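Local coordinates for AlgW protein (Pseudomonas aeruginosa, PDB 7CO3) that probably acts as an HtrA-type serine endopeptidase, joining a trypsin-like protease domain to a peptide-binding PDZ domain, at residues Glu213-Gly225 with Ser249-Thr261. The protein carries 1 engineered substitution. Sequence-based numbering, arbitrary orientation.
Sequences EDFIQTDAAINPG and SGGSQGIGFAIPT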
loop_
_atom_site.group_PDB
_atom_site.type_symbol
_atom_site.label_atom_id
_atom_site.label_comp_id
_atom_site.label_asym_id
_atom_site.label_seq_id
_atom_site.Cartn_x
_atom_site.Cartn_y
_atom_site.Cartn_z
ATOM N N GLU B 213 -18.128 -8.459 -16.127
ATOM C CA GLU B 213 -16.863 -8.118 -15.485
ATOM C C GLU B 213 -15.706 -8.379 -16.433
ATOM O O GLU B 213 -15.659 -9.421 -17.093
ATOM C CB GLU B 213 -16.641 -8.956 -14.230
ATOM C CG GLU B 213 -17.689 -8.778 -13.198
ATOM C CD GLU B 213 -17.343 -9.499 -11.909
ATOM O OE1 GLU B 213 -16.657 -10.535 -11.972
ATOM O OE2 GLU B 213 -17.747 -9.014 -10.830
ATOM N N ASP B 214 -14.753 -7.456 -16.438
ATOM C CA ASP B 214 -13.509 -7.614 -17.185
ATOM C C ASP B 214 -12.407 -6.767 -16.526
ATOM O O ASP B 214 -11.650 -6.070 -17.195
ATOM C CB ASP B 214 -13.725 -7.234 -18.653
ATOM C CG ASP B 214 -12.633 -7.766 -19.561
ATOM O OD1 ASP B 214 -11.958 -8.738 -19.159
ATOM O OD2 ASP B 214 -12.469 -7.228 -20.680
ATOM N N PHE B 215 -12.302 -6.828 -15.201
ATOM C CA PHE B 215 -11.532 -5.830 -14.456
ATOM C C PHE B 215 -10.038 -5.889 -14.754
ATOM O O PHE B 215 -9.444 -6.953 -14.914
ATOM C CB PHE B 215 -11.742 -5.990 -12.944
ATOM C CG PHE B 215 -13.103 -5.592 -12.463
ATOM C CD1 PHE B 215 -13.482 -4.249 -12.409
ATOM C CD2 PHE B 215 -14.012 -6.541 -12.046
ATOM C CE1 PHE B 215 -14.753 -3.879 -11.966
ATOM C CE2 PHE B 215 -15.293 -6.165 -11.603
ATOM C CZ PHE B 215 -15.653 -4.843 -11.568
ATOM N N ILE B 216 -9.462 -4.728 -14.861
ATOM C CA ILE B 216 -8.051 -4.508 -14.611
ATOM C C ILE B 216 -7.838 -4.502 -13.103
ATOM O O ILE B 216 -8.641 -3.913 -12.358
ATOM C CB ILE B 216 -7.606 -3.180 -15.237
ATOM C CG1 ILE B 216 -7.890 -3.190 -16.749
ATOM C CG2 ILE B 216 -6.128 -2.976 -15.001
ATOM C CD1 ILE B 216 -7.855 -1.762 -17.400
ATOM N N GLN B 217 -6.782 -5.178 -12.649
ATOM C CA GLN B 217 -6.359 -5.181 -11.249
ATOM C C GLN B 217 -5.118 -4.292 -11.100
ATOM O O GLN B 217 -4.241 -4.283 -11.969
ATOM C CB GLN B 217 -6.093 -6.614 -10.768
ATOM C CG GLN B 217 -5.967 -6.767 -9.253
ATOM C CD GLN B 217 -5.645 -8.183 -8.817
ATOM O OE1 GLN B 217 -6.267 -9.152 -9.260
ATOM N NE2 GLN B 217 -4.647 -8.308 -7.929
ATOM N N THR B 218 -5.029 -3.516 -10.009
ATOM C CA THR B 218 -3.867 -2.637 -9.842
ATOM C C THR B 218 -3.496 -2.551 -8.375
ATOM O O THR B 218 -4.364 -2.630 -7.510
ATOM C CB THR B 218 -4.129 -1.207 -10.380
ATOM O OG1 THR B 218 -2.974 -0.398 -10.182
ATOM C CG2 THR B 218 -5.315 -0.550 -9.650
ATOM N N ASP B 219 -2.197 -2.375 -8.085
ATOM C CA ASP B 219 -1.836 -2.119 -6.692
ATOM C C ASP B 219 -1.687 -0.627 -6.385
ATOM O O ASP B 219 -1.336 -0.291 -5.263
ATOM C CB ASP B 219 -0.594 -2.917 -6.273
ATOM C CG ASP B 219 0.665 -2.531 -7.049
ATOM O OD1 ASP B 219 0.572 -1.752 -8.027
ATOM O OD2 ASP B 219 1.762 -3.025 -6.670
ATOM N N ALA B 220 -2.018 0.273 -7.319
ATOM C CA ALA B 220 -2.116 1.692 -6.956
ATOM C C ALA B 220 -3.175 1.858 -5.867
ATOM O O ALA B 220 -4.277 1.328 -5.986
ATOM C CB ALA B 220 -2.450 2.541 -8.171
ATOM N N ALA B 221 -2.816 2.551 -4.777
ATOM C CA ALA B 221 -3.685 2.590 -3.596
ATOM C C ALA B 221 -5.023 3.182 -4.010
ATOM O O ALA B 221 -5.082 4.253 -4.623
ATOM C CB ALA B 221 -3.065 3.408 -2.448
ATOM N N ILE B 222 -6.086 2.442 -3.724
ATOM C CA ILE B 222 -7.436 2.822 -4.086
ATOM C C ILE B 222 -8.305 2.609 -2.875
ATOM O O ILE B 222 -8.297 1.521 -2.296
ATOM C CB ILE B 222 -7.946 2.034 -5.308
ATOM C CG1 ILE B 222 -7.264 2.545 -6.573
ATOM C CG2 ILE B 222 -9.461 2.167 -5.436
ATOM C CD1 ILE B 222 -7.460 1.570 -7.738
ATOM N N ASN B 223 -9.032 3.639 -2.497
ATOM C CA ASN B 223 -9.800 3.725 -1.266
ATOM C C ASN B 223 -11.222 4.177 -1.525
ATOM O O ASN B 223 -11.505 4.719 -2.594
ATOM C CB ASN B 223 -9.127 4.726 -0.321
ATOM C CG ASN B 223 -7.897 4.120 0.348
ATOM O OD1 ASN B 223 -8.048 3.267 1.218
ATOM N ND2 ASN B 223 -6.709 4.554 -0.052
ATOM N N PRO B 224 -12.144 3.980 -0.567
ATOM C CA PRO B 224 -13.464 4.639 -0.673
ATOM C C PRO B 224 -13.289 6.107 -0.993
ATOM O O PRO B 224 -12.435 6.783 -0.427
ATOM C CB PRO B 224 -14.100 4.422 0.706
ATOM C CG PRO B 224 -13.414 3.122 1.248
ATOM C CD PRO B 224 -12.001 3.199 0.681
ATOM N N GLY B 225 -14.076 6.600 -1.948
ATOM C CA GLY B 225 -13.847 7.901 -2.546
ATOM C C GLY B 225 -13.193 7.858 -3.923
ATOM O O GLY B 225 -13.334 8.823 -4.675
ATOM N N SER B 249 -9.888 -4.573 5.631
ATOM C CA SER B 249 -9.670 -3.450 6.548
ATOM C C SER B 249 -10.467 -2.189 6.235
ATOM O O SER B 249 -10.304 -1.196 6.947
ATOM C CB SER B 249 -8.198 -3.073 6.565
ATOM O OG SER B 249 -7.816 -2.571 5.293
ATOM N N GLY B 250 -11.291 -2.170 5.183
ATOM C CA GLY B 250 -11.980 -0.927 4.880
ATOM C C GLY B 250 -11.186 0.047 4.034
ATOM O O GLY B 250 -11.728 1.085 3.632
ATOM N N GLY B 251 -9.934 -0.262 3.728
ATOM C CA GLY B 251 -9.154 0.586 2.862
ATOM C C GLY B 251 -8.113 -0.204 2.109
ATOM O O GLY B 251 -8.088 -1.431 2.145
ATOM N N SER B 252 -7.266 0.521 1.383
ATOM C CA SER B 252 -6.423 -0.135 0.388
ATOM C C SER B 252 -5.485 -1.143 1.054
ATOM O O SER B 252 -4.829 -0.857 2.072
ATOM C CB SER B 252 -5.615 0.891 -0.388
ATOM O OG SER B 252 -4.889 0.209 -1.416
ATOM N N GLN B 253 -5.435 -2.337 0.466
ATOM C CA GLN B 253 -4.400 -3.330 0.733
ATOM C C GLN B 253 -3.689 -3.720 -0.556
ATOM O O GLN B 253 -3.112 -4.795 -0.628
ATOM C CB GLN B 253 -5.001 -4.530 1.480
ATOM C CG GLN B 253 -5.462 -4.062 2.894
ATOM C CD GLN B 253 -6.092 -5.110 3.799
ATOM O OE1 GLN B 253 -6.689 -6.076 3.339
ATOM N NE2 GLN B 253 -5.937 -4.916 5.109
ATOM N N GLY B 254 -3.715 -2.839 -1.569
ATOM C CA GLY B 254 -3.026 -3.054 -2.829
ATOM C C GLY B 254 -3.737 -3.965 -3.824
ATOM O O GLY B 254 -3.107 -4.390 -4.791
ATOM N N ILE B 255 -5.005 -4.286 -3.609
ATOM C CA ILE B 255 -5.787 -5.120 -4.533
ATOM C C ILE B 255 -6.995 -4.281 -4.967
ATOM O O ILE B 255 -8.050 -4.307 -4.341
ATOM C CB ILE B 255 -6.220 -6.442 -3.884
ATOM C CG1 ILE B 255 -5.037 -7.201 -3.246
ATOM C CG2 ILE B 255 -7.027 -7.339 -4.908
ATOM C CD1 ILE B 255 -4.025 -7.627 -4.180
ATOM N N GLY B 256 -6.871 -3.521 -6.052
ATOM C CA GLY B 256 -7.979 -2.710 -6.559
ATOM C C GLY B 256 -8.350 -3.064 -7.996
ATOM O O GLY B 256 -7.552 -3.638 -8.711
ATOM N N PHE B 257 -9.533 -2.619 -8.444
ATOM C CA PHE B 257 -10.136 -3.101 -9.689
ATOM C C PHE B 257 -10.713 -1.941 -10.481
ATOM O O PHE B 257 -11.449 -1.124 -9.926
ATOM C CB PHE B 257 -11.228 -4.113 -9.389
ATOM C CG PHE B 257 -10.733 -5.297 -8.649
ATOM C CD1 PHE B 257 -9.948 -6.244 -9.292
ATOM C CD2 PHE B 257 -11.030 -5.465 -7.287
ATOM C CE1 PHE B 257 -9.497 -7.364 -8.624
ATOM C CE2 PHE B 257 -10.554 -6.567 -6.613
ATOM C CZ PHE B 257 -9.782 -7.508 -7.273
ATOM N N ALA B 258 -10.355 -1.860 -11.768
ATOM C CA ALA B 258 -10.830 -0.806 -12.642
ATOM C C ALA B 258 -11.545 -1.413 -13.854
ATOM O O ALA B 258 -11.119 -2.449 -14.363
ATOM C CB ALA B 258 -9.664 0.107 -13.096
ATOM N N ILE B 259 -12.636 -0.772 -14.291
ATOM C CA ILE B 259 -13.345 -1.191 -15.507
ATOM C C ILE B 259 -12.560 -0.726 -16.729
ATOM O O ILE B 259 -12.329 0.465 -16.878
ATOM C CB ILE B 259 -14.773 -0.639 -15.515
ATOM C CG1 ILE B 259 -15.537 -1.163 -14.302
ATOM C CG2 ILE B 259 -15.494 -1.007 -16.830
ATOM C CD1 ILE B 259 -16.820 -0.355 -13.946
ATOM N N PRO B 260 -12.161 -1.633 -17.617
ATOM C CA PRO B 260 -11.352 -1.245 -18.783
ATOM C C PRO B 260 -12.067 -0.244 -19.691
ATOM O O PRO B 260 -13.288 -0.260 -19.835
ATOM C CB PRO B 260 -11.145 -2.573 -19.532
ATOM C CG PRO B 260 -11.536 -3.606 -18.639
ATOM C CD PRO B 260 -12.581 -3.039 -17.690
ATOM N N THR B 261 -11.267 0.620 -20.323
ATOM C CA THR B 261 -11.786 1.701 -21.154
ATOM C C THR B 261 -12.642 1.159 -22.295
ATOM O O THR B 261 -13.694 1.731 -22.616
ATOM C CB THR B 261 -10.612 2.531 -21.685
ATOM O OG1 THR B 261 -10.132 3.454 -20.678
ATOM C CG2 THR B 261 -11.026 3.332 -22.903
HETATM O O HOH W 1 -3.139 -5.838 -7.032
HETATM O O HOH W 2 -6.815 -1.003 -3.022
#
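Ile216 and Thr218 pair with Ala258 and Gly256 in an antiparallel ladder of the C-terminal barrel of a chymotrypsin-like fold, a worked example of how two neighbouring strands inside a sheet run on into loops that stay in contact. Each pair is joined by two backbone bonds; the shortest, Ala258 N to Ile216 O at 2.7 Å, is also nearly straight. Between them, Gln217 and Phe257 form a non-hydrogen-bonded pair, and Gln217 bonds through its backbone to the neighbouring strand 193-204.

The apolar contacts differ along the ladder. The rings of Phe215 and Phe257 lie obliquely, planes at 57°, with CD1 of Phe215 3.8 Å from CB of Phe257; farther out, CE1 of Phe215 reaches CG1 of Ile259. Gln217, whose CG stands opposite the backbone N (chi1 -166°), runs alongside the Phe257 ring and brings CG to 3.6 Å from CE1. On the other face of the sheet from Gln217 and Phe257, Ile216 runs past the Pro260 ring in the opposite direction, its CD1 4.0 Å from CB of Pro260.

Side-chain polar contacts begin within the ladder. The Gln217 amide has three partners: OE1 accepts from Arg204, while NE2 donates to Thr193 of the second subunit and to a water that in turn donates to Gly254 O. In the loops, Ser252 OG accepts from Gly254 N, an ST turn, and a second water links this hydroxyl to Ile222 O. The 219-225 loop leads toward what is, by family resemblance, the position of the nucleophilic serine, an alanine in this engineered protein. Asn223 ties the loops together within and between subunits: its ND2 donates to Gln253 O of the third subunit, while OD1 receives Ser252 N at 2.9 Å, the donor standing 41° out of the amide carbonyl plane.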